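Local coordinates for protein aminotransferase, class I and II (Erwinia tasmaniensis, PDB 5Z0Q) that belongs to the class I and II aminotransferases, a family of pyridoxal-5'-phosphate-dependent proteins, and binds pyridoxal-5'-phosphate, at residues 87-90 / 91-95; 191-194 / 195-198. All blocks are in the same frame, centred on the assembly; numbering follows the deposited sequence.

Contact 1. Residues 87-90 / 91-95; sequences WKIQ and PEWLV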
loop_
_atom_site.group_PDB
_atom_site.type_symbol
_atom_site.label_atom_id
_atom_site.label_comp_id
_atom_site.label_asym_id
_atom_site.label_seq_id
_atom_site.Cartn_x
_atom_site.Cartn_y
_atom_site.Cartn_z
ATOM N N TRP A 87 -23.923 3.752 15.432
ATOM C CA TRP A 87 -23.460 4.775 14.498
ATOM C C TRP A 87 -23.781 4.304 13.088
ATOM O O TRP A 87 -23.113 3.403 12.570
ATOM C CB TRP A 87 -21.963 5.025 14.668
ATOM C CG TRP A 87 -21.444 6.188 13.883
ATOM C CD1 TRP A 87 -22.133 7.311 13.526
ATOM C CD2 TRP A 87 -20.124 6.339 13.348
ATOM N NE1 TRP A 87 -21.323 8.154 12.806
ATOM C CE2 TRP A 87 -20.084 7.581 12.682
ATOM C CE3 TRP A 87 -18.973 5.546 13.366
ATOM C CZ2 TRP A 87 -18.938 8.047 12.040
ATOM C CZ3 TRP A 87 -17.835 6.012 12.730
ATOM C CH2 TRP A 87 -17.826 7.251 12.077
ATOM N N LYS A 88 -24.796 4.905 12.470
ATOM C CA LYS A 88 -25.164 4.544 11.107
ATOM C C LYS A 88 -24.247 5.256 10.119
ATOM O O LYS A 88 -24.035 6.470 10.216
ATOM C CB LYS A 88 -26.631 4.883 10.835
ATOM C CG LYS A 88 -27.022 6.330 11.093
ATOM C CD LYS A 88 -28.521 6.524 10.918
ATOM C CE LYS A 88 -28.900 7.997 10.926
ATOM N NZ LYS A 88 -28.315 8.720 9.763
ATOM N N ILE A 89 -23.695 4.496 9.177
ATOM C CA ILE A 89 -22.686 4.981 8.244
ATOM C C ILE A 89 -23.283 5.013 6.845
ATOM O O ILE A 89 -23.892 4.032 6.401
ATOM C CB ILE A 89 -21.425 4.099 8.277
ATOM C CG1 ILE A 89 -20.752 4.178 9.645
ATOM C CG2 ILE A 89 -20.448 4.513 7.186
ATOM C CD1 ILE A 89 -20.207 5.543 9.957
ATOM N N GLN A 90 -23.107 6.137 6.153
ATOM C CA GLN A 90 -23.448 6.180 4.738
ATOM C C GLN A 90 -22.321 5.562 3.915
ATOM O O GLN A 90 -21.143 5.785 4.210
ATOM C CB GLN A 90 -23.701 7.616 4.286
ATOM C CG GLN A 90 -25.159 7.909 3.980
ATOM C CD GLN A 90 -26.090 7.413 5.069
ATOM O OE1 GLN A 90 -26.086 7.925 6.189
ATOM N NE2 GLN A 90 -26.889 6.402 4.748
ATOM N N PRO A 91 -22.652 4.779 2.885
ATOM C CA PRO A 91 -21.597 4.064 2.145
ATOM C C PRO A 91 -20.565 4.976 1.501
ATOM O O PRO A 91 -19.377 4.629 1.478
ATOM C CB PRO A 91 -22.389 3.270 1.096
ATOM C CG PRO A 91 -23.749 3.113 1.694
ATOM C CD PRO A 91 -24.001 4.388 2.443
ATOM N N GLU A 92 -20.974 6.136 0.984
ATOM C CA GLU A 92 -20.019 7.013 0.314
ATOM C C GLU A 92 -19.069 7.705 1.284
ATOM O O GLU A 92 -18.135 8.376 0.831
ATOM C CB GLU A 92 -20.753 8.061 -0.531
ATOM C CG GLU A 92 -21.555 9.083 0.260
ATOM C CD GLU A 92 -22.964 8.615 0.569
ATOM O OE1 GLU A 92 -23.253 7.414 0.381
ATOM O OE2 GLU A 92 -23.787 9.453 0.996
ATOM N N TRP A 93 -19.277 7.564 2.595
ATOM C CA TRP A 93 -18.343 8.123 3.565
ATOM C C TRP A 93 -17.039 7.341 3.628
ATOM O O TRP A 93 -16.036 7.873 4.116
ATOM C CB TRP A 93 -18.971 8.152 4.961
ATOM C CG TRP A 93 -20.159 9.049 5.097
ATOM C CD1 TRP A 93 -20.676 9.882 4.149
ATOM C CD2 TRP A 93 -20.983 9.202 6.258
ATOM N NE1 TRP A 93 -21.772 10.545 4.648
ATOM C CE2 TRP A 93 -21.981 10.145 5.942
ATOM C CE3 TRP A 93 -20.974 8.633 7.536
ATOM C CZ2 TRP A 93 -22.959 10.532 6.855
ATOM C CZ3 TRP A 93 -21.946 9.019 8.441
ATOM C CH2 TRP A 93 -22.923 9.958 8.096
ATOM N N LEU A 94 -17.029 6.100 3.150
ATOM C CA LEU A 94 -15.883 5.224 3.336
ATOM C C LEU A 94 -14.807 5.486 2.290
ATOM O O LEU A 94 -15.102 5.741 1.119
ATOM C CB LEU A 94 -16.322 3.760 3.275
ATOM C CG LEU A 94 -17.357 3.331 4.316
ATOM C CD1 LEU A 94 -17.713 1.865 4.146
ATOM C CD2 LEU A 94 -16.846 3.598 5.721
ATOM N N VAL A 95 -13.551 5.428 2.731
ATOM C CA VAL A 95 -12.383 5.490 1.857
ATOM C C VAL A 95 -11.415 4.425 2.354
ATOM O O VAL A 95 -10.896 4.529 3.471
ATOM C CB VAL A 95 -11.710 6.872 1.854
ATOM C CG1 VAL A 95 -10.444 6.840 1.015
ATOM C CG2 VAL A 95 -12.662 7.936 1.332
#

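Contact 2. Residues 191-194 / 195-198; sequences LRFA and QRHD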
loop_
_atom_site.group_PDB
_atom_site.type_symbol
_atom_site.label_atom_id
_atom_site.label_comp_id
_atom_site.label_asym_id
_atom_site.label_seq_id
_atom_site.Cartn_x
_atom_site.Cartn_y
_atom_site.Cartn_z
ATOM N N LEU A 191 -14.896 17.377 22.145
ATOM C CA LEU A 191 -15.665 17.970 21.056
ATOM C C LEU A 191 -15.862 19.465 21.272
ATOM O O LEU A 191 -15.728 20.255 20.330
ATOM C CB LEU A 191 -17.014 17.266 20.920
ATOM C CG LEU A 191 -17.981 17.875 19.904
ATOM C CD1 LEU A 191 -17.352 17.909 18.520
ATOM C CD2 LEU A 191 -19.297 17.111 19.882
ATOM N N ARG A 192 -16.182 19.871 22.504
ATOM C CA ARG A 192 -16.345 21.292 22.789
ATOM C C ARG A 192 -15.034 22.047 22.622
ATOM O O ARG A 192 -15.039 23.225 22.244
ATOM C CB ARG A 192 -16.908 21.488 24.199
ATOM C CG ARG A 192 -18.383 21.128 24.319
ATOM C CD ARG A 192 -18.951 21.446 25.696
ATOM N NE ARG A 192 -19.093 20.252 26.527
ATOM C CZ ARG A 192 -18.352 19.992 27.600
ATOM N NH1 ARG A 192 -17.415 20.849 27.987
ATOM N NH2 ARG A 192 -18.554 18.879 28.292
ATOM N N PHE A 193 -13.903 21.389 22.887
ATOM C CA PHE A 193 -12.611 22.017 22.638
ATOM C C PHE A 193 -12.378 22.222 21.147
ATOM O O PHE A 193 -11.826 23.250 20.734
ATOM C CB PHE A 193 -11.491 21.171 23.245
ATOM C CG PHE A 193 -10.110 21.681 22.944
ATOM C CD1 PHE A 193 -9.571 22.730 23.668
ATOM C CD2 PHE A 193 -9.345 21.103 21.943
ATOM C CE1 PHE A 193 -8.299 23.199 23.397
ATOM C CE2 PHE A 193 -8.072 21.568 21.667
ATOM C CZ PHE A 193 -7.549 22.617 22.396
ATOM N N ALA A 194 -12.795 21.257 20.325
ATOM C CA ALA A 194 -12.628 21.394 18.882
ATOM C C ALA A 194 -13.518 22.497 18.324
ATOM O O ALA A 194 -13.111 23.229 17.415
ATOM C CB ALA A 194 -12.922 20.063 18.190
ATOM N N GLN A 195 -14.733 22.638 18.857
ATOM C CA GLN A 195 -15.649 23.657 18.354
ATOM C C GLN A 195 -15.212 25.056 18.776
ATOM O O GLN A 195 -15.254 25.994 17.971
ATOM C CB GLN A 195 -17.069 23.372 18.841
ATOM C CG GLN A 195 -17.635 22.046 18.364
ATOM C CD GLN A 195 -18.912 21.670 19.086
ATOM O OE1 GLN A 195 -19.313 22.331 20.044
ATOM N NE2 GLN A 195 -19.561 20.605 18.629
ATOM N N ARG A 196 -14.795 25.212 20.034
ATOM C CA ARG A 196 -14.375 26.520 20.526
ATOM C C ARG A 196 -13.195 27.069 19.733
ATOM O O ARG A 196 -13.061 28.289 19.580
ATOM C CB ARG A 196 -14.033 26.426 22.014
ATOM C CG ARG A 196 -13.423 27.682 22.617
ATOM C CD ARG A 196 -13.357 27.609 24.141
ATOM N NE ARG A 196 -12.663 26.416 24.623
ATOM C CZ ARG A 196 -13.275 25.335 25.099
ATOM N NH1 ARG A 196 -14.600 25.291 25.160
ATOM N NH2 ARG A 196 -12.562 24.296 25.514
ATOM N N HIS A 197 -12.343 26.191 19.207
ATOM C CA HIS A 197 -11.206 26.602 18.397
ATOM C C HIS A 197 -11.383 26.277 16.921
ATOM O O HIS A 197 -10.474 26.550 16.130
ATOM C CB HIS A 197 -9.922 25.951 18.924
ATOM C CG HIS A 197 -9.576 26.353 20.323
ATOM N ND1 HIS A 197 -8.865 27.498 20.614
ATOM C CD2 HIS A 197 -9.852 25.770 21.513
ATOM C CE1 HIS A 197 -8.716 27.601 21.922
ATOM N NE2 HIS A 197 -9.305 26.564 22.491
ATOM N N ASP A 198 -12.529 25.716 16.533
ATOM C CA ASP A 198 -12.831 25.345 15.151
ATOM C C ASP A 198 -11.688 24.528 14.543
ATOM O O ASP A 198 -10.966 24.963 13.647
ATOM C CB ASP A 198 -13.146 26.587 14.310
ATOM C CG ASP A 198 -14.589 26.614 13.836
ATOM O OD1 ASP A 198 -15.497 26.583 14.695
ATOM O OD2 ASP A 198 -14.817 26.663 12.608
#

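Contact 1. Residues 87-90 / 91-95
P91 follows Q90 directly and opens a short 3-10 turn, its CD lying 4.0 Å from Q90 CG while the proline also touches I78 of helix 71-83. At E92 the side chain turns back toward the same glutamine. CG sits between the backbone N and the carbonyl carbon (chi1 67°) and the chain bends at the next bond, which lays the carboxylate beside the Q90 chain, both pointing the same way. Here E92 OE2 comes to 3.6 Å from Q90 CG, a contact with methylene rather than with the amide head.

W93 carries most of the contact. Its N-H returns to Q90 O at 3.0 Å (N-H...O angle 155°), approaching from above the carbonyl plane, and this bond closes the turn. The indole then lies across Q90: CB of the glutamine stands 3.5 Å from the centroid of the five-membered ring, 11° off the normal, a CH-pi contact over one face. At the indole's edge, W93 CE3 meets I89 CD1 at 4.0 Å, and the same methyl lies over a face of the W87 indole, so I89 bridges the two tryptophans, which themselves approach each other at W93 CZ3. Thus the loop after helix 71-83 folds onto itself just before strand 94-97, an edge strand, within this chain, of the mixed sheet in the large domain of a fold type I pyridoxal-phosphate protein. W93 also touches R260 and P255.

L94 begins the strand, with its N-H bonded to P91 O. Its side chain crosses I89 at about a right angle, L94 CD2 resting 4.0 Å from I89 CG2, and both residues pack on V253 of the antiparallel neighbour, strand 250-253.

Contact 2. Residues 191-194 / 195-198
A chi1 of 175° swings the F193 ring away from its own amide nitrogen, and H197, one turn later, sends CG anti to its carbonyl carbon (chi1 -62°); these two torsions bring the rings together on one flank of helix 184-197. This is the last turn of the helix in a beta-alpha-beta unit, between strands 166-172 and 200-204, and it ends in a Schellman motif in which D198 takes positive phi. The D198 N-H makes a weak bond to Q195 O at 3.1 Å.

The imidazole brings CD2 over one face of the phenyl ring, H197 CD2 lying 3.5 Å from F193 CE1. With the planes 52° apart, the pair is oblique. At the edge of the same phenyl ring lies the R196 guanidinium, whose NH2 is 3.8 Å from F193 CD1. One face of that guanidinium lies against R192 O and F193 CA. The polar ends point to acids beyond the turn: R196 forms salt bridges with E159 and D156, and H197 NE2 is hydrogen-bonded to E159. One carboxylate therefore fixes both the arginine and the imidazole that flank F193, while L155 and M162 also touch the F193 side chain.

On another side of the helix Q195 stretches past L191. Its NE2 packs 3.5 Å from L191 CD1, and the same nitrogen makes a weak hydrogen bond to D227.

Along the backbone, Q195 N bonds L191 O and R196 N bonds R192 O, whereas the next link, H197 N to F193 O at 3.4 Å, is weak. That carbonyl is also approached by the imidazole: F193 O lies in the plane of the H197 ring, at its edge, 3.3 Å from CD2.

How the contacts relate
Contact 1 comes first along the chain and closes before contact 2 opens. Their centres lie 23 Å apart and their nearest atoms about 12 Å, without touching. Both belong to the region of the same mixed sheet: residues 87-95 run into 94-97, an edge strand within this chain, while residues 191-198 end the helix that crosses between strands 166-172 and 200-204, deeper in the sheet. Strands 250-253 and 232-236 stand between 94-97 and 200-204. Each contact adjoins a strand that leads to the pyridoxal-5'-phosphate pocket: G99, V100 and V101 follow strand 94-97, and D204 ends strand 200-204. The two local turns thus precede separate pocket-lining elements of one domain.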